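Local coordinates for protein putative hexose oxidase (Nonomuraea sp. ATCC 39727, PDB 5AWV) that probably oxidises a sugar of glycopeptide antibiotics such as teicoplanin, which it binds, using an FAD held by two covalent links, at residues A508-R512 against N513-H517; A413-L417 against P418-A422; G128-L131 against S132-Y135; S66-Q69 against V70-V74. All coordinates share one frame; numbering follows the deposited sequence.

Contact 1 of 4, residues A508-R512 against N513-H517; sequences AYDPR and NHFHH
The carboxylate of D510 faces the backbone of H514 and F515 across a type I beta turn, D510 to N513, that follows the end of helix 499-509. Its two oxygens divide the work: OD1 takes the N-H of H514 at 3.0 Å and OD2 that of F515 at 2.9 Å. Both donors come from the syn side and lie somewhat out of the carboxylate plane, the F515 one by 25°. With CG swung anti to the backbone N (chi1 -177°), the carboxylate reaches forward over the turn, whose own bond runs from N513 N to D510 O at 2.8 Å. OD2 also forms a salt bridge with K506, one turn back in the helix; that lysine and the two N-H groups would probably favour the charged form of this buried acid. The F515 ring presents its edge to D510, while H514 CD2 stands 4.1 Å above one ring face, offset toward the rim. Beyond the turn, F515 packs on V84 and V187, and H514 NE2 bonds to T77 of helix 67-80, which joins this part of the berberine-like region to the FAD-binding domain. H517, at the far end, touches the FAD itself. Against the ring edge of F515, the nearest D510 side-chain atom to CD2 is OD2, at 3.7 Å.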
loop_
_atom_site.group_PDB
_atom_site.type_symbol
_atom_site.label_atom_id
_atom_site.label_comp_id
_atom_site.label_asym_id
_atom_site.label_seq_id
_atom_site.Cartn_x
_atom_site.Cartn_y
_atom_site.Cartn_z
ATOM N N ALA A 508 7.206 11.534 21.157
ATOM C CA ALA A 508 8.620 11.889 21.018
ATOM C C ALA A 508 8.978 12.590 19.681
ATOM O O ALA A 508 9.799 13.521 19.680
ATOM C CB ALA A 508 9.532 10.691 21.243
ATOM N N TYR A 509 8.354 12.192 18.573
ATOM C CA TYR A 509 8.711 12.719 17.287
ATOM C C TYR A 509 7.722 13.617 16.653
ATOM O O TYR A 509 8.111 14.393 15.789
ATOM C CB TYR A 509 9.078 11.606 16.334
ATOM C CG TYR A 509 10.297 10.801 16.768
ATOM C CD1 TYR A 509 10.185 9.672 17.579
ATOM C CD2 TYR A 509 11.549 11.163 16.336
ATOM C CE1 TYR A 509 11.296 8.977 17.940
ATOM C CE2 TYR A 509 12.674 10.458 16.665
ATOM C CZ TYR A 509 12.572 9.385 17.463
ATOM O OH TYR A 509 13.674 8.666 17.784
ATOM N N ASP A 510 6.474 13.636 17.064
ATOM C CA ASP A 510 5.502 14.644 16.552
ATOM C C ASP A 510 4.730 15.267 17.746
ATOM O O ASP A 510 3.459 15.195 17.840
ATOM C CB ASP A 510 4.487 14.050 15.507
ATOM C CG ASP A 510 3.552 15.066 14.944
ATOM O OD1 ASP A 510 3.860 16.280 14.939
ATOM O OD2 ASP A 510 2.440 14.732 14.447
ATOM N N PRO A 511 5.478 15.903 18.674
ATOM C CA PRO A 511 4.829 16.453 19.890
ATOM C C PRO A 511 3.771 17.483 19.608
ATOM O O PRO A 511 2.854 17.594 20.375
ATOM C CB PRO A 511 6.011 17.014 20.706
ATOM C CG PRO A 511 7.021 17.374 19.650
ATOM C CD PRO A 511 6.929 16.200 18.685
ATOM N N ARG A 512 3.789 18.136 18.470
ATOM C CA ARG A 512 2.726 19.073 18.159
ATOM C C ARG A 512 1.524 18.483 17.452
ATOM O O ARG A 512 0.540 19.215 17.189
ATOM C CB ARG A 512 3.220 20.259 17.321
ATOM C CG ARG A 512 4.328 21.039 18.001
ATOM C CD ARG A 512 5.224 21.735 16.986
ATOM N NE ARG A 512 4.482 22.818 16.414
ATOM C CZ ARG A 512 4.549 24.102 16.771
ATOM N NH1 ARG A 512 5.365 24.536 17.719
ATOM N NH2 ARG A 512 3.790 24.954 16.143
ATOM N N ASN A 513 1.550 17.186 17.160
ATOM C CA ASN A 513 0.456 16.587 16.445
ATOM C C ASN A 513 0.186 17.298 15.116
ATOM O O ASN A 513 -0.936 17.604 14.728
ATOM C CB ASN A 513 -0.795 16.494 17.332
ATOM C CG ASN A 513 -1.836 15.511 16.783
ATOM O OD1 ASN A 513 -3.047 15.724 16.875
ATOM N ND2 ASN A 513 -1.360 14.518 16.156
ATOM N N HIS A 514 1.252 17.599 14.398
ATOM C CA HIS A 514 1.081 18.242 13.091
ATOM C C HIS A 514 0.697 17.216 12.023
ATOM O O HIS A 514 0.127 17.608 11.031
ATOM C CB HIS A 514 2.353 18.938 12.702
ATOM C CG HIS A 514 2.223 19.824 11.522
ATOM N ND1 HIS A 514 1.426 20.951 11.518
ATOM C CD2 HIS A 514 2.771 19.733 10.286
ATOM C CE1 HIS A 514 1.482 21.511 10.323
ATOM N NE2 HIS A 514 2.290 20.798 9.561
ATOM N N PHE A 515 1.028 15.945 12.234
ATOM C CA PHE A 515 0.630 14.863 11.294
ATOM C C PHE A 515 -0.548 14.116 11.885
ATOM O O PHE A 515 -0.397 13.431 12.863
ATOM C CB PHE A 515 1.816 13.987 11.010
ATOM C CG PHE A 515 2.910 14.742 10.374
ATOM C CD1 PHE A 515 2.851 15.010 9.012
ATOM C CD2 PHE A 515 3.945 15.319 11.133
ATOM C CE1 PHE A 515 3.815 15.779 8.398
ATOM C CE2 PHE A 515 4.926 16.097 10.487
ATOM C CZ PHE A 515 4.857 16.293 9.115
ATOM N N HIS A 516 -1.733 14.337 11.322
ATOM C CA HIS A 516 -2.933 13.757 11.842
ATOM C C HIS A 516 -4.048 13.567 10.785
ATOM O O HIS A 516 -4.041 14.191 9.764
ATOM C CB HIS A 516 -3.459 14.580 13.095
ATOM C CG HIS A 516 -4.010 15.922 12.753
ATOM N ND1 HIS A 516 -5.336 16.127 12.490
ATOM C CD2 HIS A 516 -3.400 17.124 12.595
ATOM C CE1 HIS A 516 -5.532 17.403 12.165
ATOM N NE2 HIS A 516 -4.357 18.020 12.209
ATOM N N HIS A 517 -4.988 12.687 11.129
ATOM C CA HIS A 517 -6.140 12.299 10.328
ATOM C C HIS A 517 -7.063 11.459 11.165
ATOM O O HIS A 517 -6.771 11.227 12.331
ATOM C CB HIS A 517 -5.690 11.609 9.026
ATOM C CG HIS A 517 -4.784 10.426 9.220
ATOM N ND1 HIS A 517 -5.203 9.263 9.824
ATOM C CD2 HIS A 517 -3.483 10.237 8.892
ATOM C CE1 HIS A 517 -4.211 8.379 9.809
ATOM N NE2 HIS A 517 -3.156 8.946 9.244
#

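Contact 2 of 4, residues A413-L417 against P418-A422; sequences AATAL and PQRDA
T415 OG1 is gripped from three directions: by NH2 of R420 at 2.9 Å, by the backbone N of L417 at 3.2 Å and by a water at 2.6 Å. The arginine bond is nearly straight and OG1 sits only 5° out of the guanidinium plane, so the hydroxyl meets the group at its edge. Across the same group, the L417 side chain passes obliquely and lays CD1 over one face, 4.0 Å from R420 NH2. The bend in the arginine at chi2 (-65°) folds its long chain back along the loop to reach the threonine, and T415 CG2 also comes up against NH2, at 3.5 Å. The bond from L417 N makes T415 the head of an ST turn, within the long loop between strands 395-402 and 424-432 of the seven-stranded antiparallel sheet. Here OG1 lies between the backbone N and the carbonyl carbon (chi1 70°), where it can serve both the turn and the arginine. The water extends the network: R420 NE donates to it at 3.1 Å, and it lies 2.6 Å from L417 O, to which it can donate. The strongest partner of R420 lies outside the loop, D177, which forms a salt bridge with NH2; NH1 bonds to V407 O, earlier in the same loop. L417 also packs on S174 and V176, near the FAD-binding Y470.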
loop_
_atom_site.group_PDB
_atom_site.type_symbol
_atom_site.label_atom_id
_atom_site.label_comp_id
_atom_site.label_asym_id
_atom_site.label_seq_id
_atom_site.Cartn_x
_atom_site.Cartn_y
_atom_site.Cartn_z
ATOM N N ALA A 413 5.550 -8.037 18.995
ATOM C CA ALA A 413 6.117 -6.738 19.374
ATOM C C ALA A 413 7.373 -6.323 18.587
ATOM O O ALA A 413 7.807 -5.172 18.738
ATOM C CB ALA A 413 6.473 -6.749 20.892
ATOM N N ALA A 414 7.930 -7.234 17.785
ATOM C CA ALA A 414 9.154 -7.002 17.000
ATOM C C ALA A 414 8.973 -6.082 15.888
ATOM O O ALA A 414 9.964 -5.487 15.412
ATOM C CB ALA A 414 9.818 -8.305 16.540
ATOM N N THR A 415 7.719 -5.928 15.457
ATOM C CA THR A 415 7.344 -4.866 14.538
ATOM C C THR A 415 6.099 -4.247 15.041
ATOM O O THR A 415 5.530 -4.709 16.014
ATOM C CB THR A 415 7.096 -5.346 13.065
ATOM O OG1 THR A 415 5.886 -6.126 12.996
ATOM C CG2 THR A 415 8.273 -6.125 12.566
ATOM N N ALA A 416 5.633 -3.207 14.369
ATOM C CA ALA A 416 4.394 -2.537 14.774
ATOM C C ALA A 416 3.112 -3.341 14.349
ATOM O O ALA A 416 2.006 -3.066 14.865
ATOM C CB ALA A 416 4.342 -1.108 14.294
ATOM N N LEU A 417 3.281 -4.376 13.538
ATOM C CA LEU A 417 2.148 -5.285 13.203
ATOM C C LEU A 417 1.976 -6.336 14.301
ATOM O O LEU A 417 2.821 -7.224 14.413
ATOM C CB LEU A 417 2.402 -5.984 11.885
ATOM C CG LEU A 417 2.591 -5.240 10.624
ATOM C CD1 LEU A 417 2.930 -6.225 9.489
ATOM C CD2 LEU A 417 1.317 -4.433 10.301
ATOM N N PRO A 418 0.892 -6.280 15.061
ATOM C CA PRO A 418 0.762 -7.219 16.207
ATOM C C PRO A 418 0.239 -8.626 15.801
ATOM O O PRO A 418 0.335 -9.539 16.572
ATOM C CB PRO A 418 -0.218 -6.534 17.101
ATOM C CG PRO A 418 -1.116 -5.775 16.148
ATOM C CD PRO A 418 -0.238 -5.318 15.047
ATOM N N GLN A 419 -0.376 -8.742 14.626
ATOM C CA GLN A 419 -1.036 -9.989 14.220
ATOM C C GLN A 419 -0.054 -10.893 13.549
ATOM O O GLN A 419 0.204 -10.763 12.362
ATOM C CB GLN A 419 -2.240 -9.714 13.282
ATOM C CG GLN A 419 -3.319 -8.930 13.964
ATOM C CD GLN A 419 -3.213 -7.411 13.770
ATOM O OE1 GLN A 419 -2.264 -6.897 13.184
ATOM N NE2 GLN A 419 -4.240 -6.700 14.182
ATOM N N ARG A 420 0.514 -11.793 14.341
ATOM C CA ARG A 420 1.569 -12.671 13.908
ATOM C C ARG A 420 1.211 -14.134 14.124
ATOM O O ARG A 420 2.070 -15.023 14.158
ATOM C CB ARG A 420 2.902 -12.279 14.578
ATOM C CG ARG A 420 3.445 -10.949 14.118
ATOM C CD ARG A 420 3.840 -10.932 12.647
ATOM N NE ARG A 420 4.561 -9.701 12.301
ATOM C CZ ARG A 420 5.341 -9.517 11.248
ATOM N NH1 ARG A 420 5.541 -10.481 10.377
ATOM N NH2 ARG A 420 5.956 -8.316 11.071
ATOM N N ASP A 421 -0.077 -14.416 14.177
ATOM C CA ASP A 421 -0.527 -15.826 14.056
ATOM C C ASP A 421 -1.813 -15.983 13.289
ATOM O O ASP A 421 -2.464 -17.015 13.414
ATOM C CB ASP A 421 -0.579 -16.567 15.402
ATOM C CG ASP A 421 -1.781 -16.268 16.169
ATOM O OD1 ASP A 421 -2.408 -15.214 15.961
ATOM O OD2 ASP A 421 -2.155 -17.116 16.982
ATOM N N ALA A 422 -2.136 -15.004 12.436
ATOM C CA ALA A 422 -3.309 -15.069 11.603
ATOM C C ALA A 422 -3.092 -16.002 10.415
ATOM O O ALA A 422 -1.964 -16.298 10.010
ATOM C CB ALA A 422 -3.679 -13.654 11.121
HETATM O O HOH W 1 5.277 -7.993 14.771
#

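Contact 3 of 4, residues G128-L131 against S132-Y135; sequences GNTL and SEVY
G128 O meets E133 through a water that donates to it at 3.0 Å and to E133 OE1 at 2.6 Å. N129 comes next, its CB resting against V134 CG2 at 3.9 Å; its amide stands steeply to the E133 carboxylate, with planes 79° apart, and its ND2 is occupied by E126 O and E113 O. T130 then exchanges bonds with the glutamate three residues on. Its backbone N donates almost straight to OE1 at 2.9 Å, entering on the anti side of the carboxylate, while E133 N returns a bond to T130 OG1 at 3.3 Å. This reciprocal pair is a capping box at the start of helix 131-142, in the FAD-binding domain, with T130 as the N-cap. The threonine hydroxyl lies between its backbone N and carbonyl carbon (chi1 62°), which turns OG1 toward the first turn, and a weak further bond links OG1 to OE1. OE1 is thus approached by the T130 N-H, by the water and, weakly, by the hydroxyl; the helix start would probably also stabilise its negative charge. T130 O accepts V134 N, the opening alpha-helical bond. L131 continues the pattern, its O accepting Y135 N at 2.9 Å nearly in line with the carbonyl, and that same oxygen lies over one face of the tyrosine ring. L131 and Y135 run side by side in the same direction, CB against CE2 at 3.9 Å, with Y135 OH tied to G149 O and L131 packed on the FAD-binding H159.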
loop_
_atom_site.group_PDB
_atom_site.type_symbol
_atom_site.label_atom_id
_atom_site.label_comp_id
_atom_site.label_asym_id
_atom_site.label_seq_id
_atom_site.Cartn_x
_atom_site.Cartn_y
_atom_site.Cartn_z
ATOM N N GLY A 128 7.535 7.879 -3.703
ATOM C CA GLY A 128 6.707 8.147 -4.857
ATOM C C GLY A 128 6.643 7.055 -5.900
ATOM O O GLY A 128 5.812 7.134 -6.839
ATOM N N ASN A 129 7.475 6.033 -5.782
ATOM C CA ASN A 129 7.370 4.881 -6.649
ATOM C C ASN A 129 6.037 4.116 -6.462
ATOM O O ASN A 129 5.523 4.031 -5.350
ATOM C CB ASN A 129 8.470 3.849 -6.341
ATOM C CG ASN A 129 9.805 4.275 -6.827
ATOM O OD1 ASN A 129 10.001 4.351 -8.026
ATOM N ND2 ASN A 129 10.726 4.582 -5.918
ATOM N N THR A 130 5.527 3.537 -7.529
ATOM C CA THR A 130 4.468 2.520 -7.407
ATOM C C THR A 130 5.063 1.157 -7.193
ATOM O O THR A 130 6.250 0.948 -7.522
ATOM C CB THR A 130 3.576 2.508 -8.667
ATOM O OG1 THR A 130 4.358 2.171 -9.797
ATOM C CG2 THR A 130 2.973 3.867 -8.921
ATOM N N LEU A 131 4.259 0.218 -6.659
ATOM C CA LEU A 131 4.644 -1.176 -6.571
ATOM C C LEU A 131 5.038 -1.774 -7.892
ATOM O O LEU A 131 6.066 -2.414 -7.976
ATOM C CB LEU A 131 3.544 -2.045 -5.948
ATOM C CG LEU A 131 3.203 -1.668 -4.485
ATOM C CD1 LEU A 131 2.208 -2.641 -3.858
ATOM C CD2 LEU A 131 4.482 -1.627 -3.626
ATOM N N SER A 132 4.332 -1.475 -8.948
ATOM C CA SER A 132 4.687 -1.950 -10.264
ATOM C C SER A 132 6.119 -1.532 -10.677
ATOM O O SER A 132 6.924 -2.356 -11.177
ATOM C CB SER A 132 3.629 -1.442 -11.261
ATOM O OG SER A 132 4.030 -1.814 -12.536
ATOM N N GLU A 133 6.461 -0.258 -10.433
ATOM C CA GLU A 133 7.817 0.216 -10.764
ATOM C C GLU A 133 8.857 -0.490 -9.936
ATOM O O GLU A 133 9.900 -0.845 -10.430
ATOM C CB GLU A 133 7.933 1.733 -10.577
ATOM C CG GLU A 133 7.100 2.539 -11.572
ATOM C CD GLU A 133 6.889 4.045 -11.160
ATOM O OE1 GLU A 133 6.750 4.432 -9.984
ATOM O OE2 GLU A 133 6.857 4.890 -12.055
ATOM N N VAL A 134 8.580 -0.692 -8.646
ATOM C CA VAL A 134 9.490 -1.337 -7.786
ATOM C C VAL A 134 9.716 -2.757 -8.239
ATOM O O VAL A 134 10.865 -3.229 -8.264
ATOM C CB VAL A 134 8.983 -1.363 -6.313
ATOM C CG1 VAL A 134 9.815 -2.278 -5.425
ATOM C CG2 VAL A 134 8.898 0.043 -5.685
ATOM N N TYR A 135 8.656 -3.495 -8.472
ATOM C CA TYR A 135 8.842 -4.891 -8.830
ATOM C C TYR A 135 9.658 -5.078 -10.106
ATOM O O TYR A 135 10.521 -5.929 -10.174
ATOM C CB TYR A 135 7.508 -5.603 -8.966
ATOM C CG TYR A 135 6.632 -5.680 -7.725
ATOM C CD1 TYR A 135 7.186 -5.907 -6.466
ATOM C CD2 TYR A 135 5.247 -5.602 -7.828
ATOM C CE1 TYR A 135 6.410 -5.977 -5.336
ATOM C CE2 TYR A 135 4.454 -5.730 -6.695
ATOM C CZ TYR A 135 5.038 -5.894 -5.459
ATOM O OH TYR A 135 4.312 -5.936 -4.301
HETATM O O HOH W 2 5.535 6.758 -9.759
#

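Contact 4 of 4, residues S66-Q69 against V70-V74; sequences STQQ and VADAV
The chain enters helix 67-80 at S66 and at once settles into alpha-helical bonding, with V70, A71, D72 and A73 N donating to the carbonyls four residues back, from S66 O (3.0 Å) through Q69 O (2.9 Å). S66 is the N-cap: its OG, at a chi1 of 75°, folds over the helix start and accepts Q69 N at 3.1 Å in an almost straight bond. Q69 does not close a capping box with it; its extended chain instead carries OE1 to G65 N and NE2 to A30 O. V70 leans its CG2 branch onto S66 O at 3.4 Å, while its CB lies as close to T67 O, so that the valine packs over the carbonyls of the first turn. Next along, A71 CB sits 3.6 Å from Q68 O. On the exposed side Q68 and D72, one turn apart, bring their ends together: the glutamine chain bends at chi2 (62°), its CG comes within 3.8 Å of D72 OD2, and the amide and carboxylate planes are inclined at 42°. The T67 hydroxyl, OG1, is hydrogen-bonded to E183 of strand 179-187. The buried side of the helix lies against two sheets of the FAD-binding domain: V70, A71 and V74 pack on V185 of strand 179-187, V70 and V74 also on V223 of strand 223-229, and A73 and V74 on I106 of strand 104-107.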
loop_
_atom_site.group_PDB
_atom_site.type_symbol
_atom_site.label_atom_id
_atom_site.label_comp_id
_atom_site.label_asym_id
_atom_site.label_seq_id
_atom_site.Cartn_x
_atom_site.Cartn_y
_atom_site.Cartn_z
ATOM N N SER A 66 13.184 16.436 -3.403
ATOM C CA SER A 66 14.256 16.067 -2.502
ATOM C C SER A 66 13.867 16.126 -1.049
ATOM O O SER A 66 12.924 16.751 -0.737
ATOM C CB SER A 66 15.475 17.005 -2.682
ATOM O OG SER A 66 15.218 18.288 -2.082
ATOM N N THR A 67 14.682 15.517 -0.196
ATOM C CA THR A 67 14.439 15.505 1.279
ATOM C C THR A 67 14.428 16.945 1.789
ATOM O O THR A 67 13.533 17.341 2.565
ATOM C CB THR A 67 15.477 14.652 1.978
ATOM O OG1 THR A 67 15.328 13.330 1.505
ATOM C CG2 THR A 67 15.326 14.681 3.485
ATOM N N GLN A 68 15.370 17.775 1.301
ATOM C CA GLN A 68 15.393 19.194 1.734
ATOM C C GLN A 68 14.139 19.926 1.350
ATOM O O GLN A 68 13.609 20.731 2.080
ATOM C CB GLN A 68 16.633 19.960 1.201
ATOM C CG GLN A 68 16.693 21.443 1.653
ATOM C CD GLN A 68 16.801 21.549 3.188
ATOM O OE1 GLN A 68 16.009 22.264 3.854
ATOM N NE2 GLN A 68 17.705 20.754 3.762
ATOM N N GLN A 69 13.677 19.740 0.137
ATOM C CA GLN A 69 12.449 20.314 -0.235
ATOM C C GLN A 69 11.266 19.856 0.601
ATOM O O GLN A 69 10.336 20.655 0.869
ATOM C CB GLN A 69 12.130 19.967 -1.684
ATOM C CG GLN A 69 12.939 20.776 -2.702
ATOM C CD GLN A 69 12.688 20.253 -4.130
ATOM O OE1 GLN A 69 11.565 20.042 -4.521
ATOM N NE2 GLN A 69 13.723 20.035 -4.860
ATOM N N VAL A 70 11.241 18.569 0.982
ATOM C CA VAL A 70 10.174 18.123 1.911
ATOM C C VAL A 70 10.270 18.912 3.224
ATOM O O VAL A 70 9.243 19.409 3.748
ATOM C CB VAL A 70 10.266 16.585 2.220
ATOM C CG1 VAL A 70 9.243 16.144 3.253
ATOM C CG2 VAL A 70 10.081 15.782 0.945
ATOM N N ALA A 71 11.459 18.919 3.804
ATOM C CA ALA A 71 11.667 19.663 5.072
ATOM C C ALA A 71 11.190 21.108 4.968
ATOM O O ALA A 71 10.424 21.575 5.841
ATOM C CB ALA A 71 13.072 19.615 5.489
ATOM N N ASP A 72 11.513 21.791 3.875
ATOM C CA ASP A 72 10.974 23.185 3.658
ATOM C C ASP A 72 9.461 23.248 3.531
ATOM O O ASP A 72 8.780 24.195 4.022
ATOM C CB ASP A 72 11.601 23.918 2.442
ATOM C CG ASP A 72 13.143 23.924 2.470
ATOM O OD1 ASP A 72 13.720 23.984 3.589
ATOM O OD2 ASP A 72 13.782 23.863 1.369
ATOM N N ALA A 73 8.891 22.267 2.829
ATOM C CA ALA A 73 7.448 22.250 2.614
ATOM C C ALA A 73 6.726 21.966 3.944
ATOM O O ALA A 73 5.778 22.629 4.236
ATOM C CB ALA A 73 7.065 21.227 1.555
ATOM N N VAL A 74 7.233 21.039 4.740
ATOM C CA VAL A 74 6.697 20.763 6.070
ATOM C C VAL A 74 6.752 22.041 6.948
ATOM O O VAL A 74 5.706 22.490 7.425
ATOM C CB VAL A 74 7.461 19.618 6.725
ATOM C CG1 VAL A 74 7.062 19.481 8.178
ATOM C CG2 VAL A 74 7.055 18.270 6.015
#

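In the fold
From the N terminus the order is contact 4, contact 3, contact 2, contact 1. Each is a local turn or helix start, so they follow in series and none nests in or crosses another. Contacts 4 and 3 open helices 67-80 and 131-142 of the FAD-binding domain, their centres about 22 Å apart. Contact 2 shapes the loop joining strands 395-402 and 424-432 in the seven-stranded sheet, about 13 Å at nearest atoms from contact 1. Contact 1 follows helix 499-509 and brings the chain's end back to the first domain: F515 CZ meets V74 CG1 at 4.0 Å, the one place where two contacts touch.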